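ATP phosphoribosyltransferase (Methanobacterium thermoautotrophicum, PDB 2VD3) catalyses the condensation of ATP with 5-phosphoribose 1-diphosphate, the first and probably rate-controlling step of histidine biosynthesis, and is inhibited by histidine. Local coordinates at residues K262-F265 / N266-R270. Sequence-based numbering, arbitrary orientation.
Sequences KEVF and NLINR. With IMD (imidazole), chain F.
Val264 and Ile268 sit one helical turn apart, in the first turns of helix 264-272, which lies on the antiparallel sheet of the GlnB-like C-terminal domain. This is the domain that binds histidine, and the side chain of Glu263 is about 9 Å from a bound histidine. The tight side is the apolar one. Val264 CG2 and Ile268 CD1 lie alongside each other, pointing the same way, 4.1 Å apart. Beneath them the backbone winds in regular i to i+4 steps: Leu267 N bonds to Glu263 O and Ile268 N to Val264 O, the latter at 2.8 Å. Val264 and Leu267 face strand 252-260 through Val259, while Ile268 packs on Ile288 of the second subunit. The carboxylate of Glu263 turns back through OE1 to the backbone N of Asp260.

The polar side is looser. Asn269 N makes only a weak bond to Phe265 O, at 3.4 Å. With CG anti to the backbone N (chi1 -178°), the Phe265 ring swings out from the helix, where it packs on Thr205 of the second subunit. Asn269 ND2 comes over one face of the ring near its rim, 3.6 Å from Phe265 CZ, with the amide plane 87° from that of the ring. Trimming Phe265 to an alanine would take the ring away, and is likely to leave the Asn269 amide without its aromatic neighbour and to open a gap against that Thr205. Farther round, the guanidinium of Arg270 approaches Asn266 O edge-on, in a weak bond from NE. At the exposed start of the segment an imidazole, probably from the crystallisation liquor, donates another weak bond, from its N3 to Lys262 O at 2.8 Å, with an N-H...O angle of 120°.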
loop_
_atom_site.group_PDB
_atom_site.type_symbol
_atom_site.label_atom_id
_atom_site.label_comp_id
_atom_site.label_asym_id
_atom_site.label_seq_id
_atom_site.Cartn_x
_atom_site.Cartn_y
_atom_site.Cartn_z
ATOM N N LYS A 262 14.719 -14.234 -33.531
ATOM C CA LYS A 262 14.129 -15.409 -34.182
ATOM C C LYS A 262 15.196 -16.379 -34.678
ATOM O O LYS A 262 14.953 -17.581 -34.765
ATOM C CB LYS A 262 13.261 -15.013 -35.388
ATOM C CG LYS A 262 12.051 -14.142 -35.086
ATOM C CD LYS A 262 11.557 -13.463 -36.368
ATOM C CE LYS A 262 10.936 -12.101 -36.078
ATOM N NZ LYS A 262 10.885 -11.241 -37.297
ATOM N N GLU A 263 16.371 -15.860 -35.023
ATOM C CA GLU A 263 17.375 -16.697 -35.660
ATOM C C GLU A 263 18.496 -17.187 -34.737
ATOM O O GLU A 263 19.186 -18.139 -35.093
ATOM C CB GLU A 263 17.903 -16.052 -36.967
ATOM C CG GLU A 263 19.074 -15.058 -36.849
ATOM C CD GLU A 263 19.269 -14.206 -38.120
ATOM O OE1 GLU A 263 18.650 -13.110 -38.226
ATOM O OE2 GLU A 263 20.063 -14.622 -39.003
ATOM N N VAL A 264 18.647 -16.593 -33.549
ATOM C CA VAL A 264 19.813 -16.886 -32.689
ATOM C C VAL A 264 20.000 -18.356 -32.246
ATOM O O VAL A 264 21.120 -18.860 -32.281
ATOM C CB VAL A 264 19.989 -15.883 -31.487
ATOM C CG1 VAL A 264 19.363 -14.545 -31.804
ATOM C CG2 VAL A 264 19.423 -16.425 -30.190
ATOM N N PHE A 265 18.931 -19.043 -31.853
ATOM C CA PHE A 265 19.064 -20.442 -31.414
ATOM C C PHE A 265 19.526 -21.390 -32.524
ATOM O O PHE A 265 20.456 -22.175 -32.319
ATOM C CB PHE A 265 17.784 -20.984 -30.760
ATOM C CG PHE A 265 17.923 -22.407 -30.255
ATOM C CD1 PHE A 265 18.745 -22.701 -29.163
ATOM C CD2 PHE A 265 17.237 -23.453 -30.874
ATOM C CE1 PHE A 265 18.876 -24.016 -28.696
ATOM C CE2 PHE A 265 17.362 -24.772 -30.409
ATOM C CZ PHE A 265 18.184 -25.050 -29.318
ATOM N N ASN A 266 18.878 -21.322 -33.686
ATOM C CA ASN A 266 19.310 -22.122 -34.830
ATOM C C ASN A 266 20.724 -21.725 -35.281
ATOM O O ASN A 266 21.527 -22.585 -35.655
ATOM C CB ASN A 266 18.276 -22.084 -35.979
ATOM C CG ASN A 266 18.641 -21.099 -37.083
ATOM O OD1 ASN A 266 19.504 -21.374 -37.921
ATOM N ND2 ASN A 266 17.966 -19.956 -37.102
ATOM N N LEU A 267 21.016 -20.424 -35.223
ATOM C CA LEU A 267 22.339 -19.907 -35.553
ATOM C C LEU A 267 23.419 -20.475 -34.632
ATOM O O LEU A 267 24.436 -20.949 -35.115
ATOM C CB LEU A 267 22.359 -18.375 -35.535
ATOM C CG LEU A 267 23.677 -17.696 -35.941
ATOM C CD1 LEU A 267 24.015 -17.920 -37.423
ATOM C CD2 LEU A 267 23.708 -16.198 -35.593
ATOM N N ILE A 268 23.186 -20.448 -33.322
ATOM C CA ILE A 268 24.145 -20.966 -32.333
ATOM C C ILE A 268 24.569 -22.401 -32.655
ATOM O O ILE A 268 25.762 -22.687 -32.742
ATOM C CB ILE A 268 23.604 -20.850 -30.867
ATOM C CG1 ILE A 268 23.521 -19.382 -30.430
ATOM C CG2 ILE A 268 24.478 -21.635 -29.882
ATOM C CD1 ILE A 268 22.449 -19.103 -29.374
ATOM N N ASN A 269 23.591 -23.284 -32.860
ATOM C CA ASN A 269 23.857 -24.685 -33.214
ATOM C C ASN A 269 24.585 -24.819 -34.557
ATOM O O ASN A 269 25.501 -25.631 -34.696
ATOM C CB ASN A 269 22.562 -25.506 -33.233
ATOM C CG ASN A 269 21.656 -25.206 -32.050
ATOM O OD1 ASN A 269 22.083 -24.634 -31.053
ATOM N ND2 ASN A 269 20.389 -25.593 -32.162
ATOM N N ARG A 270 24.168 -24.013 -35.530
ATOM C CA ARG A 270 24.824 -23.941 -36.835
ATOM C C ARG A 270 26.248 -23.370 -36.761
ATOM O O ARG A 270 27.142 -23.815 -37.484
ATOM C CB ARG A 270 23.955 -23.148 -37.819
ATOM C CG ARG A 270 23.097 -24.032 -38.723
ATOM C CD ARG A 270 21.862 -23.305 -39.256
ATOM N NE ARG A 270 20.612 -23.796 -38.658
ATOM C CZ ARG A 270 19.685 -24.504 -39.307
ATOM N NH1 ARG A 270 19.837 -24.810 -40.592
ATOM N NH2 ARG A 270 18.592 -24.907 -38.671
HETATM N N1 IMD F . 12.314 -21.298 -33.536
HETATM C C2 IMD F . 13.182 -20.941 -34.508
HETATM N N3 IMD F . 13.042 -19.617 -34.746
HETATM C C4 IMD F . 12.083 -19.137 -33.925
HETATM C C5 IMD F . 11.622 -20.199 -33.162
#